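Local coordinates for protein beta-N-acetylhexosaminidase (Bacteroides fragilis, PDB 4PYS) that probably removes terminal non-reducing N-acetylhexosamine residues from glycans, as a glycoside hydrolase of family 20, at residues Ser139-Gln144 / Glu170-Arg175; His165-Glu170 / Glu223-Gly228. One frame throughout, in Å; residues are numbered along the deposited sequence.

Interaction 1 of 2, residues Ser139-Gln144 / Glu170-Arg175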
loop_
_atom_site.group_PDB
_atom_site.type_symbol
_atom_site.label_atom_id
_atom_site.label_comp_id
_atom_site.label_asym_id
_atom_site.label_seq_id
_atom_site.Cartn_x
_atom_site.Cartn_y
_atom_site.Cartn_z
ATOM N N SER A 139 8.967 6.456 2.260
ATOM C CA SER A 139 9.761 6.710 3.456
ATOM C C SER A 139 11.243 6.687 3.109
ATOM O O SER A 139 12.078 6.562 3.990
ATOM C CB SER A 139 9.489 5.642 4.523
ATOM O OG SER A 139 8.135 5.651 4.939
ATOM N N GLY A 140 11.584 6.782 1.828
ATOM C CA GLY A 140 12.990 6.863 1.455
ATOM C C GLY A 140 13.452 8.314 1.422
ATOM O O GLY A 140 14.443 8.689 2.061
ATOM N N ARG A 141 12.723 9.147 0.684
ATOM C CA ARG A 141 13.103 10.560 0.544
ATOM C C ARG A 141 12.843 11.364 1.809
ATOM O O ARG A 141 13.506 12.381 2.070
ATOM C CB ARG A 141 12.315 11.200 -0.596
ATOM C CG ARG A 141 12.629 10.607 -1.951
ATOM C CD ARG A 141 11.985 11.399 -3.075
ATOM N NE ARG A 141 12.492 10.967 -4.373
ATOM C CZ ARG A 141 12.112 9.851 -4.986
ATOM N NH1 ARG A 141 12.628 9.532 -6.167
ATOM N NH2 ARG A 141 11.220 9.049 -4.414
ATOM N N GLN A 142 11.853 10.919 2.571
ATOM C CA GLN A 142 11.454 11.585 3.802
ATOM C C GLN A 142 11.303 10.532 4.888
ATOM O O GLN A 142 10.909 9.405 4.611
ATOM C CB GLN A 142 10.113 12.301 3.606
ATOM C CG GLN A 142 10.182 13.536 2.701
ATOM C CD GLN A 142 11.007 14.655 3.296
ATOM O OE1 GLN A 142 11.004 14.862 4.513
ATOM N NE2 GLN A 142 11.728 15.386 2.446
ATOM N N TYR A 143 11.632 10.891 6.122
ATOM C CA TYR A 143 11.364 10.022 7.263
ATOM C C TYR A 143 10.055 10.445 7.918
ATOM O O TYR A 143 9.860 11.630 8.195
ATOM C CB TYR A 143 12.528 10.112 8.276
ATOM C CG TYR A 143 12.222 9.465 9.611
ATOM C CD1 TYR A 143 12.330 8.083 9.786
ATOM C CD2 TYR A 143 11.810 10.234 10.693
ATOM C CE1 TYR A 143 12.036 7.492 11.012
ATOM C CE2 TYR A 143 11.515 9.659 11.910
ATOM C CZ TYR A 143 11.627 8.290 12.067
ATOM O OH TYR A 143 11.324 7.729 13.291
ATOM N N GLN A 144 9.149 9.490 8.130
ATOM C CA GLN A 144 7.953 9.749 8.927
ATOM C C GLN A 144 8.056 8.982 10.232
ATOM O O GLN A 144 8.493 7.820 10.241
ATOM C CB GLN A 144 6.692 9.313 8.176
ATOM C CG GLN A 144 6.507 10.001 6.828
ATOM C CD GLN A 144 7.175 9.251 5.711
ATOM O OE1 GLN A 144 7.534 8.083 5.867
ATOM N NE2 GLN A 144 7.329 9.904 4.564
ATOM N N GLU A 170 16.076 4.726 -0.781
ATOM C CA GLU A 170 16.158 5.707 -1.853
ATOM C C GLU A 170 17.568 6.249 -1.840
ATOM O O GLU A 170 18.316 6.012 -0.880
ATOM C CB GLU A 170 15.199 6.863 -1.581
ATOM C CG GLU A 170 13.845 6.707 -2.239
ATOM C CD GLU A 170 13.956 6.728 -3.746
ATOM O OE1 GLU A 170 14.918 7.349 -4.246
ATOM O OE2 GLU A 170 13.097 6.121 -4.425
ATOM N N GLY A 171 17.937 6.991 -2.883
ATOM C CA GLY A 171 19.241 7.637 -2.910
ATOM C C GLY A 171 19.386 8.578 -1.721
ATOM O O GLY A 171 20.466 8.730 -1.159
ATOM N N LEU A 172 18.267 9.180 -1.323
ATOM C CA LEU A 172 18.249 10.166 -0.248
ATOM C C LEU A 172 18.065 9.565 1.134
ATOM O O LEU A 172 17.972 10.303 2.115
ATOM C CB LEU A 172 17.114 11.163 -0.475
ATOM C CG LEU A 172 17.438 12.415 -1.278
ATOM C CD1 LEU A 172 16.155 13.149 -1.639
ATOM C CD2 LEU A 172 18.377 13.307 -0.489
ATOM N N GLY A 173 17.973 8.240 1.225
ATOM C CA GLY A 173 17.762 7.619 2.519
ATOM C C GLY A 173 17.554 6.121 2.473
ATOM O O GLY A 173 16.665 5.625 1.779
ATOM N N TRP A 174 18.388 5.402 3.214
ATOM C CA TRP A 174 18.155 3.987 3.457
ATOM C C TRP A 174 17.604 3.903 4.870
ATOM O O TRP A 174 18.310 4.223 5.820
ATOM C CB TRP A 174 19.471 3.209 3.381
ATOM C CG TRP A 174 19.267 1.756 3.593
ATOM C CD1 TRP A 174 18.990 1.124 4.772
ATOM C CD2 TRP A 174 19.302 0.739 2.589
ATOM N NE1 TRP A 174 18.849 -0.227 4.560
ATOM C CE2 TRP A 174 19.034 -0.489 3.228
ATOM C CE3 TRP A 174 19.522 0.750 1.210
ATOM C CZ2 TRP A 174 18.998 -1.707 2.529
ATOM C CZ3 TRP A 174 19.486 -0.454 0.518
ATOM C CH2 TRP A 174 19.228 -1.664 1.178
ATOM N N ARG A 175 16.354 3.481 5.022
ATOM C CA ARG A 175 15.726 3.570 6.338
ATOM C C ARG A 175 15.380 2.244 6.993
ATOM O O ARG A 175 14.733 2.234 8.044
ATOM C CB ARG A 175 14.484 4.475 6.271
ATOM C CG ARG A 175 14.807 5.807 5.624
ATOM C CD ARG A 175 14.030 6.979 6.194
ATOM N NE ARG A 175 14.167 8.105 5.277
ATOM C CZ ARG A 175 15.067 9.067 5.404
ATOM N NH1 ARG A 175 15.891 9.078 6.448
ATOM N NH2 ARG A 175 15.131 10.034 4.499
HETATM O O HOH W 1 11.730 6.825 -6.567
#
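Gly140 lies against Glu170 with their CA atoms 4.7 Å apart, where the irregular chain of 139-144 passes the type I turn from Glu170 to Gly173. Without a side chain, Gly140 lets Glu170 CB and CG pack on its CA, and its carbonyl O takes a CA-H...O contact from Gly173 CA. Arg175 bends at chi2 (-146°) and brings its guanidinium up to the carbonyls of the opposing chain: weak, bent bonds run from NE to Ser139 O (2.9 Å) and from NH2 to Gly140 O (2.9 Å). Tyr143 N lies over one face of this group, while NH1 is held by the carbonyls of Gly199 and Gln197. The segments lie at the C-terminal ends of strands 132-138 and 163-170, neighbours in the TIM barrel of this family 20 domain, at the mouth where such barrels carry their active sites. The Glu170 carboxylate lies over one face of the extended Arg141's guanidinium, toward its rim, the planes 33° apart. Arg141 NH2 and Glu170 OE2, 3.5 Å apart, attract by charge alone; water 1 links Arg141 NH1 (2.9 Å) to Glu170 OE2 (2.6 Å). OE2 is held chiefly by His167, and the stronger ionic partner of Arg141 is Asp138.

Interaction 2 of 2, residues His165-Glu170 / Glu223-Gly228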
loop_
_atom_site.group_PDB
_atom_site.type_symbol
_atom_site.label_atom_id
_atom_site.label_comp_id
_atom_site.label_asym_id
_atom_site.label_seq_id
_atom_site.Cartn_x
_atom_site.Cartn_y
_atom_site.Cartn_z
ATOM N N HIS A 165 2.426 -0.682 1.051
ATOM C CA HIS A 165 3.695 -0.815 0.332
ATOM C C HIS A 165 4.638 0.230 0.917
ATOM O O HIS A 165 4.371 1.426 0.836
ATOM C CB HIS A 165 3.379 -0.578 -1.154
ATOM C CG HIS A 165 4.566 -0.498 -2.058
ATOM N ND1 HIS A 165 4.436 -0.265 -3.411
ATOM C CD2 HIS A 165 5.897 -0.604 -1.824
ATOM C CE1 HIS A 165 5.631 -0.219 -3.970
ATOM N NE2 HIS A 165 6.537 -0.429 -3.029
ATOM N N TRP A 166 5.717 -0.223 1.553
ATOM C CA TRP A 166 6.581 0.667 2.320
ATOM C C TRP A 166 7.891 0.872 1.555
ATOM O O TRP A 166 8.735 -0.018 1.511
ATOM C CB TRP A 166 6.864 0.047 3.699
ATOM C CG TRP A 166 7.291 1.027 4.760
ATOM C CD1 TRP A 166 7.396 2.385 4.640
ATOM C CD2 TRP A 166 7.666 0.710 6.108
ATOM N NE1 TRP A 166 7.821 2.932 5.841
ATOM C CE2 TRP A 166 7.988 1.923 6.754
ATOM C CE3 TRP A 166 7.769 -0.485 6.828
ATOM C CZ2 TRP A 166 8.418 1.975 8.092
ATOM C CZ3 TRP A 166 8.182 -0.435 8.158
ATOM C CH2 TRP A 166 8.512 0.788 8.772
ATOM N N HIS A 167 8.030 2.036 0.927
ATOM C CA HIS A 167 9.178 2.343 0.085
ATOM C C HIS A 167 10.260 2.843 1.031
ATOM O O HIS A 167 10.246 4.005 1.436
ATOM C CB HIS A 167 8.780 3.414 -0.946
ATOM C CG HIS A 167 9.841 3.724 -1.962
ATOM N ND1 HIS A 167 9.993 3.006 -3.129
ATOM C CD2 HIS A 167 10.785 4.695 -1.994
ATOM C CE1 HIS A 167 11.000 3.506 -3.826
ATOM N NE2 HIS A 167 11.499 4.533 -3.158
ATOM N N LEU A 168 11.184 1.951 1.388
ATOM C CA LEU A 168 12.102 2.154 2.506
ATOM C C LEU A 168 13.498 2.614 2.123
ATOM O O LEU A 168 14.270 3.018 2.992
ATOM C CB LEU A 168 12.249 0.844 3.295
ATOM C CG LEU A 168 11.068 0.502 4.192
ATOM C CD1 LEU A 168 11.013 -1.011 4.425
ATOM C CD2 LEU A 168 11.215 1.237 5.506
ATOM N N THR A 169 13.851 2.524 0.844
ATOM C CA THR A 169 15.215 2.855 0.443
ATOM C C THR A 169 15.191 3.740 -0.778
ATOM O O THR A 169 14.391 3.536 -1.690
ATOM C CB THR A 169 16.049 1.599 0.114
ATOM O OG1 THR A 169 15.574 1.023 -1.112
ATOM C CG2 THR A 169 15.948 0.573 1.245
ATOM N N GLU A 170 16.076 4.726 -0.781
ATOM C CA GLU A 170 16.158 5.707 -1.853
ATOM C C GLU A 170 17.568 6.249 -1.840
ATOM O O GLU A 170 18.316 6.012 -0.880
ATOM C CB GLU A 170 15.199 6.863 -1.581
ATOM C CG GLU A 170 13.845 6.707 -2.239
ATOM C CD GLU A 170 13.956 6.728 -3.746
ATOM O OE1 GLU A 170 14.918 7.349 -4.246
ATOM O OE2 GLU A 170 13.097 6.121 -4.425
ATOM N N GLU A 223 9.823 -2.412 0.139
ATOM C CA GLU A 223 10.552 -2.238 -1.121
ATOM C C GLU A 223 12.021 -1.920 -0.835
ATOM O O GLU A 223 12.337 -0.920 -0.189
ATOM C CB GLU A 223 9.952 -1.131 -1.980
ATOM C CG GLU A 223 10.662 -0.966 -3.335
ATOM C CD GLU A 223 10.074 0.136 -4.193
ATOM O OE1 GLU A 223 8.949 0.606 -3.902
ATOM O OE2 GLU A 223 10.726 0.544 -5.177
ATOM N N ILE A 224 12.897 -2.788 -1.319
ATOM C CA ILE A 224 14.333 -2.568 -1.234
ATOM C C ILE A 224 14.796 -2.333 -2.662
ATOM O O ILE A 224 14.845 -3.269 -3.462
ATOM C CB ILE A 224 15.057 -3.796 -0.678
ATOM C CG1 ILE A 224 14.329 -4.337 0.558
ATOM C CG2 ILE A 224 16.520 -3.453 -0.355
ATOM C CD1 ILE A 224 14.296 -3.355 1.727
ATOM N N ASP A 225 15.129 -1.088 -2.982
ATOM C CA ASP A 225 15.472 -0.724 -4.352
ATOM C C ASP A 225 16.857 -1.171 -4.775
ATOM O O ASP A 225 17.848 -0.919 -4.092
ATOM C CB ASP A 225 15.322 0.778 -4.562
ATOM C CG ASP A 225 13.968 1.130 -5.068
ATOM O OD1 ASP A 225 13.173 0.182 -5.173
ATOM O OD2 ASP A 225 13.692 2.311 -5.358
HETATM N N MSE A 226 16.905 -1.834 -5.921
HETATM C CA MSE A 226 18.154 -2.281 -6.502
HETATM C C MSE A 226 17.880 -2.449 -7.996
HETATM O O MSE A 226 16.758 -2.791 -8.384
HETATM C CB MSE A 226 18.599 -3.594 -5.852
HETATM C CG MSE A 226 17.523 -4.668 -5.827
HETATM SE SE MSE A 226 18.079 -6.242 -4.815
HETATM C CE MSE A 226 17.924 -5.491 -3.017
ATOM N N PRO A 227 18.888 -2.183 -8.843
ATOM C CA PRO A 227 20.249 -1.776 -8.468
ATOM C C PRO A 227 20.376 -0.267 -8.295
ATOM O O PRO A 227 21.397 0.203 -7.786
ATOM C CB PRO A 227 21.078 -2.228 -9.670
ATOM C CG PRO A 227 20.142 -2.059 -10.829
ATOM C CD PRO A 227 18.751 -2.353 -10.301
ATOM N N GLY A 228 19.353 0.478 -8.707
ATOM C CA GLY A 228 19.378 1.929 -8.619
ATOM C C GLY A 228 18.911 2.413 -7.260
ATOM O O GLY A 228 18.650 1.598 -6.372
HETATM O O HOH W 2 12.372 1.583 -1.610
HETATM O O HOH W 3 18.172 1.264 -2.518
#
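His165 and His167 close on a single oxygen of Glu223 from opposite faces of its carboxylate. The acid stretches out fully, CG anti to the backbone N (chi1 -178°), and puts OE1 between the two imidazoles. His165 NE2 donates to Glu223 OE1 over 2.8 Å on its anti side, with ring and carboxylate moderately inclined. His167 ND1 makes the shorter and straighter bond, 2.7 Å to Glu223 OE1; its ring stands nearly perpendicular to the carboxylate, at 83°, and the N-H comes down on the oxygen from above that plane. The other ring nitrogen, His167 NE2, donates to the anti lone pair of Glu170 OE2 at 2.6 Å, and the imidazole is thus pinned at both ends while water 2 sits over the centre of one face. Parallel pairing of strands 163-170 and 219-223 brings Glu223 N to Trp166 O at 3.0 Å. Past the end of strand 219-223, Asp225 N donates to Thr169 OG1 (2.9 Å), tying the loop to strand 163-170. Trp341 NE1 binds Glu223 OE2, His287 meets the ring of His165, and Trp436 packs edge-to-face with His167. This polar cluster lies at the C-terminal end of the barrel strands, where TIM-barrel hydrolases keep their active site. The Asp225 carboxylate stands nearly perpendicular to the His167 ring, with OD2 3.3 Å from His167 CE1. Two imidazole N-H groups would polarise Glu223 OE1, and the 2.5 Å between Glu223 OE2 and Asp225 OD1 suggests a shared proton that eases the closeness of these acids.

Both contacts are buried at the same end of the barrel, their centres about 9 Å apart, and both use strand 163-170, or the turn leaving it, through the shared Glu170. Interaction 2 includes paired barrel strands, with short histidine-carboxylate bonds; interaction 1 lies between loops beyond the strand ends and relies on weak arginine-to-carbonyl bonds and a long ion pair. Glu170 joins these chemistries, facing an arginine in one and a histidine in the other. Ser139 OG and Trp166 NE1, 2.9 Å apart, probably add a hydrogen bond between the contacts, and Trp174 packs on Thr169 and Ile224. The side chains of Arg141, partly exposed, and Asp225 each lie near bound glycerol, at about 3 and 5 Å.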